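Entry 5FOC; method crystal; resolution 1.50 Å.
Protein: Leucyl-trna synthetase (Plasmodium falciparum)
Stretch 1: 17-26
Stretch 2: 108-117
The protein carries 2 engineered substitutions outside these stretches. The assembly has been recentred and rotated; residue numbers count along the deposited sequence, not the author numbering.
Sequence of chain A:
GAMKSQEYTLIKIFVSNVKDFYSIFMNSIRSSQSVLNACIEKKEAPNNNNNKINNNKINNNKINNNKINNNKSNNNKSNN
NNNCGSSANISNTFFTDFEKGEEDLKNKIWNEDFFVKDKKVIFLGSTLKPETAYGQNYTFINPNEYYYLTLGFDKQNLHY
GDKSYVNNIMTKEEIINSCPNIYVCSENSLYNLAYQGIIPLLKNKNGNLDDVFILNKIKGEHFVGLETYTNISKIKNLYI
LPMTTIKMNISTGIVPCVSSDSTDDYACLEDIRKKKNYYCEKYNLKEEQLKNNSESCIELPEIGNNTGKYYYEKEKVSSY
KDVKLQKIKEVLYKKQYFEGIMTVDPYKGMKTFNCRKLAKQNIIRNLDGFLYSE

Stretch 1, residues 17-26: NVKDFYSIFM
Stretch 2 (108-117) KIWNEDFFVK

Residues 18-26 form a helix that continues beyond the stretch. In the other stretch one helix ends at Ile109, Trp110 leaves helical phi/psi (-84/67), and Asn111 (-157/135) leads into a second helix that runs through Lys117, with a wider pi-type turn at 114-117. The axes of this helix and helix 18-26 approach to 8.9 Å and run roughly antiparallel, at 144°. The register pairs Val18 CA with Val116 CA at 6.1 Å and Met26 CA with Trp110 CA at 7.3 Å.

Two asparagines cap helix starts. Asn17 (chi1 t) accepts from its own helix, Asp20 N to Asn17 OD1 at 2.9 Å. Asn111 (chi1 t) does likewise, Asp113 N to Asn111 OD1 at 3.0 Å.

No hydrogen bond crosses the contact; its interactions are mainly side-chain packing. Phe115 (chi1 m, chi2 82°) points toward helix 18-26 and sits as a knob among Val18, Phe21, Tyr22 and Phe25. Phe21, Tyr22 and Phe25 all have chi1 t and point toward the other stretch. The edge of Phe115 meets the face of Phe25, with Phe115 CZ 3.5 Å from Phe25 CG and planes at 57°. Phe21 CD1 lies 3.8 Å from Phe115 CD2. The Tyr22 and Phe115 rings are oblique at 33°, with Tyr22 CD1 3.5 Å from Phe115 CD1.

Tyr22 (chi2 50°) also lays a face against the backbone of Glu112. Glu112 CA is 3.6 Å from the ring centroid, a CH-pi contact. Tyr22 OH is 3.3 Å from Glu112 N, but the angle is too poor for a hydrogen bond.

Trp110 (chi1 m, chi2 2°) meets Phe25 obliquely, CD1 to Phe25 CE1 at 3.7 Å. Met26 (m, m, m) brings SD to 4.0 Å from Trp110 CB.

At the other end, Val18 CG2 is 4.0 Å from Val116 CG2. Lys19 NZ and Glu112 OE2, 4.5 Å apart, are beyond a salt bridge.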

ATOM      1  N   ASN A  17     -14.301  -1.923  -2.403  1.00 20.60           N
ATOM      2  CA  ASN A  17     -15.164  -2.582  -3.417  1.00 22.14           C
ATOM      3  C   ASN A  17     -14.531  -3.799  -4.008  1.00 19.99           C
ATOM      4  O   ASN A  17     -13.973  -3.784  -5.113  1.00 25.23           O
ATOM      5  CB  ASN A  17     -15.628  -1.619  -4.513  1.00 31.81           C
ATOM      6  CG  ASN A  17     -16.868  -2.148  -5.312  1.00 35.01           C
ATOM      7  OD1 ASN A  17     -17.048  -3.357  -5.582  1.00 31.47           O
ATOM      8  ND2 ASN A  17     -17.716  -1.222  -5.702  1.00 47.64           N
ATOM      9  N   VAL A  18     -14.692  -4.872  -3.274  1.00 20.33           N
ATOM     10  CA  VAL A  18     -14.173  -6.160  -3.655  1.00 22.55           C
ATOM     11  C   VAL A  18     -14.777  -6.753  -4.889  1.00 21.85           C
ATOM     12  O   VAL A  18     -14.131  -7.415  -5.652  1.00 23.02           O
ATOM     13  CB  VAL A  18     -14.100  -7.164  -2.462  1.00 23.75           C
ATOM     14  CG1 VAL A  18     -13.021  -6.720  -1.431  1.00 25.59           C
ATOM     15  CG2 VAL A  18     -15.454  -7.459  -1.827  1.00 27.54           C
ATOM     16  N   LYS A  19     -16.068  -6.451  -5.187  1.00 22.39           N
ATOM     17  CA  LYS A  19     -16.583  -6.889  -6.459  1.00 20.46           C
ATOM     18  C   LYS A  19     -15.932  -6.232  -7.664  1.00 21.34           C
ATOM     19  O   LYS A  19     -15.726  -6.871  -8.666  1.00 24.83           O
ATOM     20  CB  LYS A  19     -18.125  -6.597  -6.509  1.00 20.29           C
ATOM     21  CG  LYS A  19     -18.870  -7.492  -5.547  1.00 20.62           C
ATOM     22  CD  LYS A  19     -20.390  -7.161  -5.484  1.00 21.96           C
ATOM     23  CE  LYS A  19     -21.091  -8.029  -4.452  1.00 21.30           C
ATOM     24  NZ  LYS A  19     -22.591  -7.828  -4.540  1.00 24.02           N
ATOM     25  N   ASP A  20     -15.583  -4.950  -7.572  1.00 23.84           N
ATOM     26  CA  ASP A  20     -14.797  -4.311  -8.653  1.00 23.55           C
ATOM     27  C   ASP A  20     -13.352  -4.908  -8.744  1.00 23.70           C
ATOM     28  O   ASP A  20     -12.814  -5.091  -9.840  1.00 23.83           O
ATOM     29  CB  ASP A  20     -14.677  -2.793  -8.437  1.00 26.17           C
ATOM     30  CG  ASP A  20     -15.989  -2.056  -8.660  1.00 29.11           C
ATOM     31  OD1 ASP A  20     -16.928  -2.564  -9.345  1.00 38.80           O
ATOM     32  OD2 ASP A  20     -16.066  -0.915  -8.157  1.00 31.37           O
ATOM     33  N   PHE A  21     -12.801  -5.244  -7.575  1.00 19.38           N
ATOM     34  CA  PHE A  21     -11.521  -5.939  -7.569  1.00 19.70           C
ATOM     35  C   PHE A  21     -11.617  -7.288  -8.315  1.00 20.71           C
ATOM     36  O   PHE A  21     -10.741  -7.639  -9.103  1.00 20.53           O
ATOM     37  CB  PHE A  21     -11.012  -6.143  -6.130  1.00 20.03           C
ATOM     38  CG  PHE A  21      -9.551  -6.682  -6.049  1.00 19.13           C
ATOM     39  CD1 PHE A  21      -9.284  -8.034  -6.097  1.00 20.11           C
ATOM     40  CD2 PHE A  21      -8.522  -5.793  -5.941  1.00 21.00           C
ATOM     41  CE1 PHE A  21      -7.940  -8.503  -6.082  1.00 21.52           C
ATOM     42  CE2 PHE A  21      -7.181  -6.263  -5.885  1.00 21.71           C
ATOM     43  CZ  PHE A  21      -6.924  -7.606  -5.930  1.00 24.22           C
ATOM     44  N   TYR A  22     -12.667  -8.073  -8.040  1.00 20.27           N
ATOM     45  CA  TYR A  22     -12.914  -9.306  -8.781  1.00 20.39           C
ATOM     46  C   TYR A  22     -13.002  -9.084 -10.318  1.00 19.91           C
ATOM     47  O   TYR A  22     -12.524  -9.905 -11.090  1.00 21.73           O
ATOM     48  CB  TYR A  22     -14.239  -9.922  -8.279  1.00 20.01           C
ATOM     49  CG  TYR A  22     -14.697 -11.159  -8.982  1.00 21.52           C
ATOM     50  CD1 TYR A  22     -13.861 -12.252  -9.189  1.00 24.25           C
ATOM     51  CD2 TYR A  22     -16.053 -11.279  -9.409  1.00 24.06           C
ATOM     52  CE1 TYR A  22     -14.317 -13.387  -9.828  1.00 24.43           C
ATOM     53  CE2 TYR A  22     -16.490 -12.408 -10.024  1.00 24.36           C
ATOM     54  CZ  TYR A  22     -15.659 -13.462 -10.247  1.00 21.75           C
ATOM     55  OH  TYR A  22     -16.095 -14.608 -10.861  1.00 23.98           O
ATOM     56  N   SER A  23     -13.695  -8.022 -10.763  1.00 20.19           N
ATOM     57  CA  SER A  23     -13.752  -7.708 -12.210  1.00 22.08           C
ATOM     58  C   SER A  23     -12.337  -7.478 -12.781  1.00 20.51           C
ATOM     59  O   SER A  23     -11.993  -8.004 -13.842  1.00 22.12           O
ATOM     60  CB  SER A  23     -14.570  -6.462 -12.483  1.00 24.48           C
ATOM     61  OG  SER A  23     -15.860  -6.685 -12.018  1.00 34.59           O
ATOM     62  N   ILE A  24     -11.558  -6.672 -12.054  1.00 20.53           N
ATOM     63  CA  ILE A  24     -10.167  -6.413 -12.440  1.00 19.56           C
ATOM     64  C   ILE A  24      -9.372  -7.730 -12.529  1.00 19.59           C
ATOM     65  O   ILE A  24      -8.717  -7.983 -13.544  1.00 21.83           O
ATOM     66  CB  ILE A  24      -9.482  -5.390 -11.492  1.00 20.38           C
ATOM     67  CG1 ILE A  24     -10.119  -3.995 -11.587  1.00 22.74           C
ATOM     68  CG2 ILE A  24      -7.965  -5.307 -11.780  1.00 20.49           C
ATOM     69  CD1 ILE A  24      -9.766  -3.066 -10.430  1.00 24.15           C
ATOM     70  N   PHE A  25      -9.547  -8.584 -11.533  1.00 18.19           N
ATOM     71  CA  PHE A  25      -8.890  -9.889 -11.448  1.00 19.57           C
ATOM     72  C   PHE A  25      -9.224 -10.743 -12.663  1.00 18.29           C
ATOM     73  O   PHE A  25      -8.354 -11.279 -13.359  1.00 21.07           O
ATOM     74  CB  PHE A  25      -9.209 -10.543 -10.099  1.00 20.03           C
ATOM     75  CG  PHE A  25      -8.614 -11.911  -9.880  1.00 20.26           C
ATOM     76  CD1 PHE A  25      -9.107 -13.053 -10.476  1.00 20.98           C
ATOM     77  CD2 PHE A  25      -7.450 -12.032  -9.095  1.00 22.29           C
ATOM     78  CE1 PHE A  25      -8.553 -14.312 -10.274  1.00 21.49           C
ATOM     79  CE2 PHE A  25      -6.913 -13.283  -8.894  1.00 24.72           C
ATOM     80  CZ  PHE A  25      -7.390 -14.399  -9.493  1.00 21.80           C
ATOM     81  N   MET A  26     -10.530 -10.917 -12.960  1.00 20.63           N
ATOM     82  CA  MET A  26     -10.912 -11.771 -14.061  1.00 19.21           C
ATOM     83  C   MET A  26     -10.569 -11.163 -15.418  1.00 20.42           C
ATOM     84  O   MET A  26     -10.285 -11.894 -16.360  1.00 22.10           O
ATOM     85  CB  MET A  26     -12.443 -12.113 -13.977  1.00 20.65           C
ATOM     86  CG  MET A  26     -12.764 -12.969 -12.764  1.00 21.97           C
ATOM     87  SD  MET A  26     -11.776 -14.487 -12.601  1.00 24.05           S
ATOM     88  CE  MET A  26     -11.911 -15.231 -14.223  1.00 25.55           C
ATOM     89  N   LYS A 108     -12.931 -22.478  -7.354  1.00 24.82           N
ATOM     90  CA  LYS A 108     -13.080 -21.816  -6.066  1.00 28.39           C
ATOM     91  C   LYS A 108     -12.445 -20.418  -6.072  1.00 23.83           C
ATOM     92  O   LYS A 108     -12.994 -19.478  -5.497  1.00 25.14           O
ATOM     93  CB  LYS A 108     -12.461 -22.680  -4.955  1.00 28.82           C
ATOM     94  CG  LYS A 108     -12.670 -22.188  -3.524  1.00 36.67           C
ATOM     95  CD  LYS A 108     -11.961 -23.101  -2.517  1.00 41.91           C
ATOM     96  CE  LYS A 108     -12.461 -22.980  -1.070  1.00 46.80           C
ATOM     97  NZ  LYS A 108     -12.597 -21.585  -0.571  1.00 48.10           N
ATOM     98  N   ILE A 109     -11.290 -20.290  -6.729  1.00 22.69           N
ATOM     99  CA  ILE A 109     -10.519 -19.025  -6.730  1.00 20.29           C
ATOM    100  C   ILE A 109     -11.151 -18.071  -7.741  1.00 25.30           C
ATOM    101  O   ILE A 109     -11.367 -16.902  -7.406  1.00 24.52           O
ATOM    102  CB  ILE A 109      -8.980 -19.233  -7.012  1.00 19.85           C
ATOM    103  CG1 ILE A 109      -8.399 -20.093  -5.915  1.00 21.34           C
ATOM    104  CG2 ILE A 109      -8.279 -17.892  -7.020  1.00 24.01           C
ATOM    105  CD1 ILE A 109      -7.104 -20.722  -6.323  1.00 23.14           C
ATOM    106  N   TRP A 110     -11.449 -18.565  -8.952  1.00 23.27           N
ATOM    107  CA  TRP A 110     -12.004 -17.723 -10.036  1.00 22.12           C
ATOM    108  C   TRP A 110     -13.510 -17.610  -9.868  1.00 22.53           C
ATOM    109  O   TRP A 110     -14.274 -18.189 -10.619  1.00 27.01           O
ATOM    110  CB  TRP A 110     -11.627 -18.262 -11.409  1.00 21.17           C
ATOM    111  CG  TRP A 110     -10.095 -18.286 -11.649  1.00 22.28           C
ATOM    112  CD1 TRP A 110      -9.089 -17.930 -10.777  1.00 23.27           C
ATOM    113  CD2 TRP A 110      -9.448 -18.679 -12.853  1.00 22.18           C
ATOM    114  NE1 TRP A 110      -7.842 -18.109 -11.367  1.00 24.68           N
ATOM    115  CE2 TRP A 110      -8.031 -18.579 -12.634  1.00 23.61           C
ATOM    116  CE3 TRP A 110      -9.905 -19.149 -14.088  1.00 26.07           C
ATOM    117  CZ2 TRP A 110      -7.115 -18.861 -13.628  1.00 25.69           C
ATOM    118  CZ3 TRP A 110      -8.982 -19.474 -15.052  1.00 24.74           C
ATOM    119  CH2 TRP A 110      -7.595 -19.315 -14.817  1.00 23.94           C
ATOM    120  N   ASN A 111     -13.903 -16.949  -8.810  1.00 22.19           N
ATOM    121  CA  ASN A 111     -15.290 -17.019  -8.299  1.00 20.52           C
ATOM    122  C   ASN A 111     -15.511 -15.789  -7.500  1.00 20.56           C
ATOM    123  O   ASN A 111     -14.723 -15.433  -6.655  1.00 23.65           O
ATOM    124  CB  ASN A 111     -15.419 -18.285  -7.423  1.00 20.83           C
ATOM    125  CG  ASN A 111     -16.838 -18.660  -7.097  1.00 23.74           C
ATOM    126  OD1 ASN A 111     -17.615 -17.850  -6.622  1.00 24.00           O
ATOM    127  ND2 ASN A 111     -17.142 -19.918  -7.261  1.00 26.17           N
ATOM    128  N   GLU A 112     -16.642 -15.112  -7.670  1.00 22.82           N
ATOM    129  CA  GLU A 112     -16.898 -13.927  -6.865  1.00 23.15           C
ATOM    130  C   GLU A 112     -16.811 -14.185  -5.357  1.00 22.32           C
ATOM    131  O   GLU A 112     -16.361 -13.304  -4.604  1.00 25.17           O
ATOM    132  CB  GLU A 112     -18.339 -13.405  -7.161  1.00 23.73           C
ATOM    133  CG  GLU A 112     -18.579 -12.002  -6.642  1.00 23.40           C
ATOM    134  CD  GLU A 112     -20.077 -11.694  -6.530  1.00 29.30           C
ATOM    135  OE1 GLU A 112     -20.737 -12.383  -5.723  1.00 31.10           O
ATOM    136  OE2 GLU A 112     -20.573 -10.803  -7.248  1.00 37.36           O
ATOM    137  N   ASP A 113     -17.260 -15.368  -4.913  1.00 22.25           N
ATOM    138  CA  ASP A 113     -17.290 -15.744  -3.480  1.00 21.68           C
ATOM    139  C   ASP A 113     -15.866 -15.676  -2.885  1.00 21.06           C
ATOM    140  O   ASP A 113     -15.697 -15.342  -1.731  1.00 23.17           O
ATOM    141  CB  ASP A 113     -17.803 -17.170  -3.265  1.00 21.01           C
ATOM    142  CG  ASP A 113     -19.325 -17.320  -3.361  1.00 26.07           C
ATOM    143  OD1 ASP A 113     -20.055 -16.312  -3.299  1.00 27.99           O
ATOM    144  OD2 ASP A 113     -19.750 -18.486  -3.462  1.00 32.85           O
ATOM    145  N   PHE A 114     -14.883 -15.992  -3.698  1.00 19.77           N
ATOM    146  CA  PHE A 114     -13.514 -15.959  -3.184  1.00 20.20           C
ATOM    147  C   PHE A 114     -13.104 -14.578  -2.693  1.00 20.19           C
ATOM    148  O   PHE A 114     -12.427 -14.455  -1.662  1.00 23.68           O
ATOM    149  CB  PHE A 114     -12.551 -16.430  -4.241  1.00 20.16           C
ATOM    150  CG  PHE A 114     -11.222 -16.871  -3.708  1.00 20.10           C
ATOM    151  CD1 PHE A 114     -11.117 -18.034  -2.963  1.00 19.89           C
ATOM    152  CD2 PHE A 114     -10.095 -16.156  -3.989  1.00 20.64           C
ATOM    153  CE1 PHE A 114      -9.895 -18.520  -2.526  1.00 20.21           C
ATOM    154  CE2 PHE A 114      -8.860 -16.598  -3.513  1.00 21.02           C
ATOM    155  CZ  PHE A 114      -8.768 -17.776  -2.780  1.00 24.43           C
ATOM    156  N   PHE A 115     -13.489 -13.532  -3.423  1.00 24.30           N
ATOM    157  CA  PHE A 115     -13.147 -12.153  -3.122  1.00 25.41           C
ATOM    158  C   PHE A 115     -14.135 -11.452  -2.198  1.00 25.31           C
ATOM    159  O   PHE A 115     -13.745 -10.478  -1.536  1.00 29.28           O
ATOM    160  CB  PHE A 115     -13.008 -11.374  -4.410  1.00 23.97           C
ATOM    161  CG  PHE A 115     -12.014 -11.977  -5.333  1.00 23.68           C
ATOM    162  CD1 PHE A 115     -12.344 -13.042  -6.169  1.00 22.86           C
ATOM    163  CD2 PHE A 115     -10.704 -11.519  -5.332  1.00 24.71           C
ATOM    164  CE1 PHE A 115     -11.379 -13.635  -6.992  1.00 24.04           C
ATOM    165  CE2 PHE A 115      -9.742 -12.098  -6.156  1.00 24.97           C
ATOM    166  CZ  PHE A 115     -10.052 -13.153  -6.970  1.00 27.14           C
ATOM    167  N   VAL A 116     -15.398 -11.905  -2.186  1.00 24.61           N
ATOM    168  CA  VAL A 116     -16.448 -11.301  -1.354  1.00 22.14           C
ATOM    169  C   VAL A 116     -16.648 -12.023  -0.004  1.00 23.86           C
ATOM    170  O   VAL A 116     -16.821 -11.377   1.022  1.00 32.35           O
ATOM    171  CB  VAL A 116     -17.808 -11.236  -2.110  1.00 23.40           C
ATOM    172  CG1 VAL A 116     -18.900 -10.666  -1.200  1.00 29.50           C
ATOM    173  CG2 VAL A 116     -17.662 -10.384  -3.351  1.00 29.32           C
ATOM    174  N   LYS A 117     -16.666 -13.355  -0.015  1.00 23.94           N
ATOM    175  CA  LYS A 117     -16.965 -14.128   1.188  1.00 25.15           C
ATOM    176  C   LYS A 117     -15.732 -14.780   1.813  1.00 27.97           C
ATOM    177  O   LYS A 117     -15.572 -14.733   3.034  1.00 32.77           O
ATOM    178  CB  LYS A 117     -17.987 -15.194   0.866  1.00 28.07           C
ATOM    179  CG  LYS A 117     -19.374 -14.654   0.501  1.00 30.47           C
ATOM    180  CD  LYS A 117     -20.391 -15.772   0.637  1.00 39.05           C
ATOM    181  CE  LYS A 117     -21.687 -15.484  -0.093  1.00 40.27           C
ATOM    182  NZ  LYS A 117     -22.460 -16.745  -0.092  1.00 41.14           N
TER